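Local coordinates for protein bacterioferritin (Mycobacterium tuberculosis, PDB 3UOI) that probably stores iron, oxidising Fe(II) with dioxygen at ferroxidase centres and depositing the ferric mineral inside a hollow, heme-binding shell of 24 subunits, at residues Q4-P7 against D8-R11; L70-Y73 against Q74-G77. All blocks are in the same frame, centred on the assembly; numbering follows the deposited sequence.

Contact 1: residues Q4-P7 against D8-R11; sequences QGDP and DVLR
The carboxylate of Asp6 reaches forward to the open N-H groups at the start of the helix and takes two of them, those of Asp8 and Val9, with one oxygen, OD2. Val9 N gives the better bond, 3.1 Å to Asp6 OD2 at an N-H...O angle of 155°, entering on the lone pair that faces away from OD1; Asp8 N lies 2.8 Å from the same OD2, but its hydrogen points poorly and that bond is weak. With CG anti to the backbone N (chi1 165°), the carboxylate reaches these amides, and OD2 also rests 3.7 Å from Val9 CG2. This is an N-cap: Asp6 opens helix 7-36, the first helix of the ferritin-like four-helix bundle, and Pro7 takes the first helical position. Regular helix bonding starts at once, Leu10 N reaching Asp6 O at 3.1 Å and Arg11 N reaching Pro7 O at 3.2 Å. Further out, Leu10 CD1 packs 3.9 Å from Gly5 O. The carboxylates of Asp6 and Asp8 come within 4.2 Å, OD2 to OD2; Lys113 NZ forms a salt bridge with Asp8 OD2 and a long, weak ion pair with Asp6 OD1, which probably eases the closeness of the two negative charges. Val9 packs on Met109 and Cys110 of helix 85-112.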
loop_
_atom_site.group_PDB
_atom_site.type_symbol
_atom_site.label_atom_id
_atom_site.label_comp_id
_atom_site.label_asym_id
_atom_site.label_seq_id
_atom_site.Cartn_x
_atom_site.Cartn_y
_atom_site.Cartn_z
ATOM N N GLN A 4 -40.947 -21.235 -34.639
ATOM C CA GLN A 4 -41.892 -20.156 -34.855
ATOM C C GLN A 4 -42.964 -19.961 -33.757
ATOM O O GLN A 4 -43.616 -20.875 -33.393
ATOM C CB GLN A 4 -42.531 -20.222 -36.264
ATOM C CG GLN A 4 -41.849 -19.312 -37.325
ATOM C CD GLN A 4 -42.359 -19.423 -38.776
ATOM O OE1 GLN A 4 -42.593 -20.494 -39.289
ATOM N NE2 GLN A 4 -42.442 -18.305 -39.443
ATOM N N GLY A 5 -43.152 -18.753 -33.256
ATOM C CA GLY A 5 -44.155 -18.515 -32.241
ATOM C C GLY A 5 -45.625 -18.595 -32.633
ATOM O O GLY A 5 -45.943 -18.370 -33.757
ATOM N N ASP A 6 -46.509 -18.900 -31.677
ATOM C CA ASP A 6 -47.944 -18.921 -31.926
ATOM C C ASP A 6 -48.360 -17.532 -32.306
ATOM O O ASP A 6 -48.011 -16.594 -31.667
ATOM C CB ASP A 6 -48.702 -19.393 -30.699
ATOM C CG ASP A 6 -50.225 -19.113 -30.741
ATOM O OD1 ASP A 6 -51.043 -20.040 -30.817
ATOM O OD2 ASP A 6 -50.612 -17.965 -30.573
ATOM N N PRO A 7 -49.132 -17.418 -33.359
ATOM C CA PRO A 7 -49.510 -16.139 -33.933
ATOM C C PRO A 7 -50.301 -15.216 -33.041
ATOM O O PRO A 7 -50.104 -14.068 -33.210
ATOM C CB PRO A 7 -50.304 -16.547 -35.156
ATOM C CG PRO A 7 -49.785 -17.795 -35.509
ATOM C CD PRO A 7 -49.541 -18.508 -34.227
ATOM N N ASP A 8 -51.192 -15.694 -32.184
ATOM C CA ASP A 8 -51.894 -14.861 -31.215
ATOM C C ASP A 8 -50.881 -14.285 -30.211
ATOM O O ASP A 8 -51.020 -13.191 -29.791
ATOM C CB ASP A 8 -52.979 -15.602 -30.424
ATOM C CG ASP A 8 -53.978 -16.315 -31.276
ATOM O OD1 ASP A 8 -54.072 -16.052 -32.437
ATOM O OD2 ASP A 8 -54.694 -17.144 -30.743
ATOM N N VAL A 9 -49.887 -15.090 -29.837
ATOM C CA VAL A 9 -48.875 -14.626 -28.934
ATOM C C VAL A 9 -48.068 -13.503 -29.541
ATOM O O VAL A 9 -47.761 -12.572 -28.886
ATOM C CB VAL A 9 -47.917 -15.699 -28.418
ATOM C CG1 VAL A 9 -46.901 -15.073 -27.502
ATOM C CG2 VAL A 9 -48.630 -16.771 -27.703
ATOM N N LEU A 10 -47.702 -13.649 -30.796
ATOM C CA LEU A 10 -46.939 -12.646 -31.480
ATOM C C LEU A 10 -47.694 -11.332 -31.617
ATOM O O LEU A 10 -47.164 -10.313 -31.364
ATOM C CB LEU A 10 -46.442 -13.166 -32.810
ATOM C CG LEU A 10 -45.225 -14.094 -32.777
ATOM C CD1 LEU A 10 -44.912 -14.629 -34.133
ATOM C CD2 LEU A 10 -43.989 -13.426 -32.164
ATOM N N ARG A 11 -48.953 -11.366 -31.935
ATOM C CA ARG A 11 -49.699 -10.137 -31.969
ATOM C C ARG A 11 -49.660 -9.494 -30.592
ATOM O O ARG A 11 -49.602 -8.316 -30.466
ATOM C CB ARG A 11 -51.158 -10.400 -32.326
ATOM C CG ARG A 11 -51.861 -9.248 -32.950
ATOM C CD ARG A 11 -52.992 -9.675 -33.841
ATOM N NE ARG A 11 -53.873 -10.524 -33.097
ATOM C CZ ARG A 11 -53.948 -11.835 -33.209
ATOM N NH1 ARG A 11 -53.217 -12.503 -34.089
ATOM N NH2 ARG A 11 -54.775 -12.480 -32.420
#

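Contact 2: residues L70-Y73 against Q74-G77; sequences LPNY and QRIG
Between Asn72 and Arg75 the backbone makes a single tight bend, with Tyr73 and Gln74 at its corner in helix-like backbone angles and an extended chain resuming at Arg75. The Asn72 side chain braces the bend from within: its CG is anti to the backbone N (chi1 -168°), which sends the amide forward along the chain, and OD1 accepts Arg75 N at 2.8 Å. The N-H points well at the oxygen (166°), although the donor stands 34° off the carbonyl plane. Gln74 N is also close, 3.0 Å from Asn72 OD1. A side-chain oxygen bonding the amide three residues on is the bond an N-cap residue makes, but here it closes a bend in a loop and no helix follows.

The other end of the same amide meets Arg75. Asn72 ND2 sits 3.5 Å from Arg75 CB. It also lies over one face of the Arg75 guanidinium, 3.7 Å above the plane and displaced toward the rim. The two planes are inclined, not parallel, and the side chains cross at about a right angle. Arg75 bends at chi3, turning the guanidinium back beneath the amide, where NE bonds Thr18 OG1 and NH2 bonds Asn14 O weakly. Gln74 leads the other way: its amide pairs with Gly77 O and Leu79 N of the second subunit.

Asn14 of helix 7-36 also accepts from Asn72 N, while Tyr73 packs on Leu17 and on Phe28 of the second subunit, its OH bonded to Thr61 OG1 of helix 40-66 and its side chain about 4 Å from the heme. The bend thus lies against helices 7-36 and 40-66 in the long connection to helix 85-112, against the dimer partner.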
loop_
_atom_site.group_PDB
_atom_site.type_symbol
_atom_site.label_atom_id
_atom_site.label_comp_id
_atom_site.label_asym_id
_atom_site.label_seq_id
_atom_site.Cartn_x
_atom_site.Cartn_y
_atom_site.Cartn_z
ATOM N N LEU A 70 -41.879 -10.413 -36.688
ATOM C CA LEU A 70 -41.349 -9.133 -37.077
ATOM C C LEU A 70 -41.655 -8.128 -35.992
ATOM O O LEU A 70 -42.800 -7.858 -35.694
ATOM C CB LEU A 70 -41.972 -8.679 -38.347
ATOM C CG LEU A 70 -42.068 -9.838 -39.263
ATOM C CD1 LEU A 70 -42.747 -9.427 -40.477
ATOM C CD2 LEU A 70 -40.693 -10.279 -39.492
ATOM N N PRO A 71 -40.641 -7.579 -35.367
ATOM C CA PRO A 71 -40.953 -6.626 -34.318
ATOM C C PRO A 71 -41.380 -5.302 -34.898
ATOM O O PRO A 71 -40.684 -4.757 -35.681
ATOM C CB PRO A 71 -39.666 -6.537 -33.521
ATOM C CG PRO A 71 -38.929 -7.698 -33.823
ATOM C CD PRO A 71 -39.341 -8.207 -35.155
ATOM N N ASN A 72 -42.515 -4.801 -34.444
ATOM C CA ASN A 72 -43.077 -3.597 -34.981
ATOM C C ASN A 72 -42.495 -2.373 -34.298
ATOM O O ASN A 72 -42.786 -2.074 -33.178
ATOM C CB ASN A 72 -44.603 -3.588 -34.878
ATOM C CG ASN A 72 -45.244 -2.470 -35.688
ATOM O OD1 ASN A 72 -44.644 -1.455 -35.925
ATOM N ND2 ASN A 72 -46.468 -2.676 -36.091
ATOM N N TYR A 73 -41.606 -1.736 -35.029
ATOM C CA TYR A 73 -40.960 -0.511 -34.603
ATOM C C TYR A 73 -41.633 0.755 -35.207
ATOM O O TYR A 73 -41.339 1.840 -34.826
ATOM C CB TYR A 73 -39.429 -0.598 -34.837
ATOM C CG TYR A 73 -38.663 -1.231 -33.664
ATOM C CD1 TYR A 73 -37.660 -0.555 -33.024
ATOM C CD2 TYR A 73 -38.971 -2.486 -33.169
ATOM C CE1 TYR A 73 -37.005 -1.108 -31.966
ATOM C CE2 TYR A 73 -38.299 -3.019 -32.103
ATOM C CZ TYR A 73 -37.324 -2.324 -31.508
ATOM O OH TYR A 73 -36.655 -2.820 -30.474
ATOM N N GLN A 74 -42.464 0.534 -36.215
ATOM C CA GLN A 74 -43.208 1.552 -36.932
ATOM C C GLN A 74 -44.388 2.162 -36.194
ATOM O O GLN A 74 -44.599 3.335 -36.203
ATOM C CB GLN A 74 -43.608 1.029 -38.316
ATOM C CG GLN A 74 -44.189 2.028 -39.284
ATOM C CD GLN A 74 -43.169 3.027 -39.836
ATOM O OE1 GLN A 74 -42.508 2.771 -40.825
ATOM N NE2 GLN A 74 -43.036 4.145 -39.171
ATOM N N ARG A 75 -45.162 1.302 -35.579
ATOM C CA ARG A 75 -46.365 1.675 -34.931
ATOM C C ARG A 75 -46.144 2.393 -33.628
ATOM O O ARG A 75 -45.363 1.982 -32.833
ATOM C CB ARG A 75 -47.173 0.421 -34.732
ATOM C CG ARG A 75 -48.522 0.578 -34.163
ATOM C CD ARG A 75 -49.277 -0.660 -34.371
ATOM N NE ARG A 75 -48.892 -1.646 -33.421
ATOM C CZ ARG A 75 -49.292 -2.900 -33.441
ATOM N NH1 ARG A 75 -50.095 -3.318 -34.386
ATOM N NH2 ARG A 75 -48.871 -3.730 -32.513
ATOM N N ILE A 76 -46.879 3.471 -33.439
ATOM C CA ILE A 76 -46.844 4.199 -32.196
ATOM C C ILE A 76 -48.187 4.514 -31.643
ATOM O O ILE A 76 -49.044 4.919 -32.337
ATOM C CB ILE A 76 -46.098 5.514 -32.289
ATOM C CG1 ILE A 76 -45.767 6.008 -30.901
ATOM C CG2 ILE A 76 -46.924 6.532 -32.968
ATOM C CD1 ILE A 76 -44.521 6.703 -30.850
ATOM N N GLY A 77 -48.298 4.397 -30.348
ATOM C CA GLY A 77 -49.516 4.711 -29.629
ATOM C C GLY A 77 -49.801 6.188 -29.431
ATOM O O GLY A 77 -49.046 6.987 -29.781
#

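In the fold
Contact 1 comes first along the chain, at the start of helix 7-36; contact 2 follows in the long loop joining helix 40-66 to helix 85-112. Their centres are about 15 Å apart, and their nearest atoms about 5 Å apart without touching, both on the same side of the chain's centre. Helix 7-36 is what they share: contact 1 begins it, and contact 2 lies against it a few residues on, through Asn14, Leu17 and Thr18. Their settings differ. Residues 4-11 meet no other chain of the 24-subunit assembly, whereas residues 70-77 reach the second subunit and come near the heme, which is bound once per dimer.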